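PDB 4MN7: putative uncharacterized protein Ta0848 from Thermoplasma acidophilum, which probably reduces free methionine-R-sulfoxide to methionine, as a type II GAF-domain reductase. Local coordinates for residues L82-V94 and E105-S117. The protein carries 1 engineered substitution. Residues are numbered along the deposited sequence; the frame is centred on the assembly and turned at random.
Sequences LASFPSTQSEIVV and EIDIDSDKKAAFS. Engineered in segment 82-94: Ser-84 (natural residue Cys).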
loop_
_atom_site.group_PDB
_atom_site.type_symbol
_atom_site.label_atom_id
_atom_site.label_comp_id
_atom_site.label_asym_id
_atom_site.label_seq_id
_atom_site.Cartn_x
_atom_site.Cartn_y
_atom_site.Cartn_z
ATOM N N LEU A 82 -1.377 16.664 25.570
ATOM C CA LEU A 82 -1.727 17.837 24.712
ATOM C C LEU A 82 -1.789 17.333 23.298
ATOM O O LEU A 82 -0.964 16.524 22.902
ATOM C CB LEU A 82 -0.684 18.997 24.755
ATOM C CG LEU A 82 -0.848 20.232 25.683
ATOM C CD1 LEU A 82 0.283 21.249 25.489
ATOM C CD2 LEU A 82 -2.210 20.921 25.563
ATOM N N ALA A 83 -2.751 17.836 22.541
ATOM C CA ALA A 83 -2.815 17.557 21.106
ATOM C C ALA A 83 -1.876 18.464 20.313
ATOM O O ALA A 83 -1.210 19.342 20.858
ATOM C CB ALA A 83 -4.279 17.632 20.574
ATOM N N SER A 84 -1.814 18.189 19.019
ATOM C CA SER A 84 -1.048 18.963 18.066
ATOM C C SER A 84 -1.863 20.092 17.475
ATOM O O SER A 84 -1.315 20.974 16.851
ATOM C CB SER A 84 -0.573 18.045 16.927
ATOM O OG SER A 84 0.308 17.039 17.396
ATOM N N PHE A 85 -3.176 20.050 17.657
ATOM C CA PHE A 85 -4.079 21.021 17.069
ATOM C C PHE A 85 -5.130 21.348 18.083
ATOM O O PHE A 85 -5.598 20.471 18.866
ATOM C CB PHE A 85 -4.760 20.555 15.760
ATOM C CG PHE A 85 -3.814 19.968 14.799
ATOM C CD1 PHE A 85 -2.957 20.767 14.108
ATOM C CD2 PHE A 85 -3.736 18.570 14.650
ATOM C CE1 PHE A 85 -2.072 20.214 13.223
ATOM C CE2 PHE A 85 -2.841 18.004 13.781
ATOM C CZ PHE A 85 -2.004 18.827 13.063
ATOM N N PRO A 86 -5.473 22.640 18.120
ATOM C CA PRO A 86 -6.360 23.071 19.164
ATOM C C PRO A 86 -7.777 22.586 18.910
ATOM O O PRO A 86 -8.521 22.330 19.879
ATOM C CB PRO A 86 -6.222 24.614 19.142
ATOM C CG PRO A 86 -5.579 24.963 17.861
ATOM C CD PRO A 86 -4.840 23.759 17.382
ATOM N N SER A 87 -8.142 22.425 17.631
ATOM C CA SER A 87 -9.465 21.848 17.315
ATOM C C SER A 87 -9.677 20.388 17.740
ATOM O O SER A 87 -10.808 19.958 17.902
ATOM C CB SER A 87 -9.797 22.020 15.852
ATOM O OG SER A 87 -8.851 21.425 15.036
ATOM N N THR A 88 -8.605 19.642 18.001
ATOM C CA THR A 88 -8.759 18.221 18.216
ATOM C C THR A 88 -9.486 17.951 19.503
ATOM O O THR A 88 -9.092 18.405 20.530
ATOM C CB THR A 88 -7.375 17.536 18.303
ATOM O OG1 THR A 88 -6.721 17.637 17.027
ATOM C CG2 THR A 88 -7.549 16.095 18.698
ATOM N N GLN A 89 -10.511 17.121 19.445
ATOM C CA GLN A 89 -11.168 16.605 20.602
ATOM C C GLN A 89 -11.018 15.150 20.776
ATOM O O GLN A 89 -11.267 14.663 21.847
ATOM C CB GLN A 89 -12.669 16.910 20.512
ATOM C CG GLN A 89 -12.926 18.426 20.638
ATOM C CD GLN A 89 -14.405 18.772 20.776
ATOM O OE1 GLN A 89 -14.910 18.868 21.861
ATOM N NE2 GLN A 89 -15.093 18.916 19.654
ATOM N N SER A 90 -10.698 14.395 19.722
ATOM C CA SER A 90 -10.394 12.968 19.954
ATOM C C SER A 90 -9.290 12.511 19.031
ATOM O O SER A 90 -9.051 13.122 17.988
ATOM C CB SER A 90 -11.649 12.049 19.956
ATOM O OG SER A 90 -12.397 12.162 18.764
ATOM N N GLU A 91 -8.598 11.457 19.447
ATOM C CA GLU A 91 -7.432 10.998 18.748
ATOM C C GLU A 91 -7.220 9.485 18.979
ATOM O O GLU A 91 -7.411 8.971 20.089
ATOM C CB GLU A 91 -6.196 11.759 19.213
ATOM C CG GLU A 91 -4.917 11.329 18.462
ATOM C CD GLU A 91 -3.696 12.132 18.814
ATOM O OE1 GLU A 91 -3.831 12.957 19.739
ATOM O OE2 GLU A 91 -2.632 11.962 18.169
ATOM N N ILE A 92 -6.831 8.793 17.900
ATOM C CA ILE A 92 -6.616 7.354 17.939
ATOM C C ILE A 92 -5.289 7.096 17.278
ATOM O O ILE A 92 -4.924 7.754 16.306
ATOM C CB ILE A 92 -7.752 6.578 17.283
ATOM C CG1 ILE A 92 -7.595 5.085 17.556
ATOM C CG2 ILE A 92 -7.807 6.898 15.821
ATOM C CD1 ILE A 92 -8.713 4.223 17.048
ATOM N N VAL A 93 -4.529 6.221 17.895
ATOM C CA VAL A 93 -3.238 5.845 17.389
ATOM C C VAL A 93 -3.236 4.332 17.320
ATOM O O VAL A 93 -3.444 3.674 18.312
ATOM C CB VAL A 93 -2.106 6.324 18.256
ATOM C CG1 VAL A 93 -0.765 6.090 17.557
ATOM C CG2 VAL A 93 -2.221 7.801 18.557
ATOM N N VAL A 94 -2.969 3.807 16.134
ATOM C CA VAL A 94 -3.096 2.383 15.877
ATOM C C VAL A 94 -1.739 1.906 15.454
ATOM O O VAL A 94 -1.192 2.443 14.510
ATOM C CB VAL A 94 -4.018 2.213 14.696
ATOM C CG1 VAL A 94 -4.063 0.769 14.284
ATOM C CG2 VAL A 94 -5.403 2.754 15.037
ATOM N N GLU A 105 3.038 3.617 13.200
ATOM C CA GLU A 105 1.624 3.778 13.607
ATOM C C GLU A 105 0.832 4.641 12.682
ATOM O O GLU A 105 1.405 5.451 11.921
ATOM C CB GLU A 105 1.599 4.379 15.027
ATOM C CG GLU A 105 2.213 5.763 15.069
ATOM C CD GLU A 105 2.410 6.263 16.511
ATOM O OE1 GLU A 105 2.506 5.459 17.445
ATOM O OE2 GLU A 105 2.345 7.461 16.695
ATOM N N ILE A 106 -0.478 4.574 12.796
ATOM C CA ILE A 106 -1.371 5.522 12.121
ATOM C C ILE A 106 -1.929 6.347 13.249
ATOM O O ILE A 106 -2.467 5.792 14.173
ATOM C CB ILE A 106 -2.521 4.784 11.396
ATOM C CG1 ILE A 106 -1.938 3.780 10.426
ATOM C CG2 ILE A 106 -3.423 5.739 10.627
ATOM C CD1 ILE A 106 -2.950 3.033 9.641
ATOM N N ASP A 107 -1.813 7.676 13.134
ATOM C CA ASP A 107 -2.313 8.645 14.086
ATOM C C ASP A 107 -3.382 9.459 13.440
ATOM O O ASP A 107 -3.146 10.107 12.405
ATOM C CB ASP A 107 -1.147 9.566 14.497
ATOM C CG ASP A 107 -1.512 10.602 15.561
ATOM O OD1 ASP A 107 -2.476 10.369 16.340
ATOM O OD2 ASP A 107 -0.808 11.658 15.632
ATOM N N ILE A 108 -4.564 9.450 14.040
ATOM C CA ILE A 108 -5.689 10.227 13.494
ATOM C C ILE A 108 -6.340 11.111 14.565
ATOM O O ILE A 108 -6.712 10.646 15.640
ATOM C CB ILE A 108 -6.761 9.259 12.936
ATOM C CG1 ILE A 108 -6.156 8.340 11.905
ATOM C CG2 ILE A 108 -7.888 10.025 12.300
ATOM C CD1 ILE A 108 -7.113 7.279 11.331
ATOM N N ASP A 109 -6.554 12.368 14.216
ATOM C CA ASP A 109 -7.197 13.370 15.058
ATOM C C ASP A 109 -8.596 13.628 14.474
ATOM O O ASP A 109 -8.789 13.690 13.237
ATOM C CB ASP A 109 -6.485 14.763 14.942
ATOM C CG ASP A 109 -5.145 14.831 15.693
ATOM O OD1 ASP A 109 -4.208 14.144 15.290
ATOM O OD2 ASP A 109 -5.019 15.606 16.657
ATOM N N SER A 110 -9.539 13.828 15.377
ATOM C CA SER A 110 -10.843 14.313 15.052
ATOM C C SER A 110 -11.143 15.591 15.862
ATOM O O SER A 110 -10.888 15.618 17.067
ATOM C CB SER A 110 -11.878 13.290 15.478
ATOM O OG SER A 110 -13.173 13.769 15.082
ATOM N N ASP A 111 -11.815 16.547 15.208
ATOM C CA ASP A 111 -12.364 17.728 15.871
ATOM C C ASP A 111 -13.620 17.414 16.671
ATOM O O ASP A 111 -14.055 18.252 17.433
ATOM C CB ASP A 111 -12.688 18.834 14.863
ATOM C CG ASP A 111 -11.462 19.410 14.216
ATOM O OD1 ASP A 111 -10.334 19.156 14.696
ATOM O OD2 ASP A 111 -11.592 20.102 13.179
ATOM N N LYS A 112 -14.176 16.211 16.525
ATOM C CA LYS A 112 -15.379 15.802 17.264
ATOM C C LYS A 112 -14.985 14.955 18.422
ATOM O O LYS A 112 -13.947 14.291 18.422
ATOM C CB LYS A 112 -16.317 14.996 16.364
ATOM C CG LYS A 112 -16.648 15.687 15.041
ATOM C CD LYS A 112 -17.738 16.755 15.157
ATOM C CE LYS A 112 -17.279 18.134 14.672
ATOM N NZ LYS A 112 -16.566 18.128 13.364
ATOM N N LYS A 113 -15.810 14.938 19.426
ATOM C CA LYS A 113 -15.513 14.157 20.588
ATOM C C LYS A 113 -15.867 12.695 20.331
ATOM O O LYS A 113 -16.827 12.439 19.630
ATOM C CB LYS A 113 -16.378 14.672 21.702
ATOM C CG LYS A 113 -15.883 14.405 23.122
ATOM C CD LYS A 113 -16.578 15.360 24.101
ATOM C CE LYS A 113 -16.857 16.719 23.437
ATOM N NZ LYS A 113 -17.354 17.812 24.316
ATOM N N ALA A 114 -15.212 11.774 21.018
ATOM C CA ALA A 114 -15.526 10.331 20.899
ATOM C C ALA A 114 -15.800 9.903 19.440
ATOM O O ALA A 114 -16.789 9.292 19.134
ATOM C CB ALA A 114 -16.723 10.000 21.766
ATOM N N ALA A 115 -14.941 10.336 18.537
ATOM C CA ALA A 115 -15.064 10.100 17.122
ATOM C C ALA A 115 -14.836 8.598 16.732
ATOM O O ALA A 115 -15.257 8.184 15.674
ATOM C CB ALA A 115 -14.017 10.941 16.405
ATOM N N PHE A 116 -14.097 7.862 17.540
ATOM C CA PHE A 116 -13.540 6.572 17.145
ATOM C C PHE A 116 -14.178 5.450 17.944
ATOM O O PHE A 116 -13.945 5.278 19.141
ATOM C CB PHE A 116 -12.043 6.591 17.331
ATOM C CG PHE A 116 -11.385 7.716 16.597
ATOM C CD1 PHE A 116 -11.331 7.732 15.241
ATOM C CD2 PHE A 116 -10.851 8.789 17.284
ATOM C CE1 PHE A 116 -10.727 8.779 14.547
ATOM C CE2 PHE A 116 -10.257 9.847 16.589
ATOM C CZ PHE A 116 -10.197 9.847 15.218
ATOM N N SER A 117 -15.048 4.725 17.275
ATOM C CA SER A 117 -15.780 3.624 17.905
ATOM C C SER A 117 -14.987 2.312 17.744
ATOM O O SER A 117 -13.911 2.282 17.112
ATOM C CB SER A 117 -17.154 3.498 17.202
ATOM O OG SER A 117 -16.981 3.217 15.802
HETATM O O HOH W 1 -13.051 21.158 17.858
HETATM O O HOH W 2 -7.876 17.816 14.306
#
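Ser-90 and Ser-110 face each other as a hydrogen-bonded antiparallel pair, and the Ser-90 hydroxyl ties the loop beyond the strand back onto it. OG sits between the backbone N and the carbonyl carbon (chi1 56°), a turn that brings it to Lys-112 O, to which it donates at 2.7 Å, and lets it accept from Ala-115 N at 3.1 Å. Thr-88 OG1 donates to Asp-109 OD2 at 2.7 Å, reaching it on the anti side, while Ser-87 OG meets Asp-111 OD1 from above the carboxylate plane. A water bridges Thr-88 OG1 and Asp-111 OD1. Gln-89, extended beyond CG, reaches across to the loop, and NE2, with the acceptor nearly in its amide plane, donates to Asp-111 O at an unusually short 2.5 Å. With an alanine here, the Asp-111 carbonyl would probably lose its amide donor, leaving it the water it shares with Ser-87 O.

Ser-110 O accepts from both Gln-89 N and Ser-90 N, a classic beta bulge at the mouth of the hairpin formed by strands 90-98 and 101-110 in the antiparallel sheet of the GAF domain. Paired backbone bonds continue through Ile-92 with Ile-108 and Val-94 with Ile-106.

On the face bearing Glu-91, Asp-107 and Asp-109, the first two carboxylates lie nearly coplanar, with OE2 of Glu-91 a very short 2.4 Å from OD1 of Asp-107. This acidic group is consistent with the substrate pocket of free methionine-R-sulfoxide reductases. The other oxygen of Glu-91 is bound by Tyr-81, and helix 59-66 packs over this face.

On the other face of the sheet, which bears Ser-90, Ile-92 and Ile-108, Ile-92 CG2 stands over the centre of the Phe-116 ring in a CH-pi contact, 3.5 Å from the centroid and 6° off its normal. Ala-115 CB lies over the centre of the ring's opposite face, and helix 118-136 packs against Ile-92, Val-94 and Ile-108.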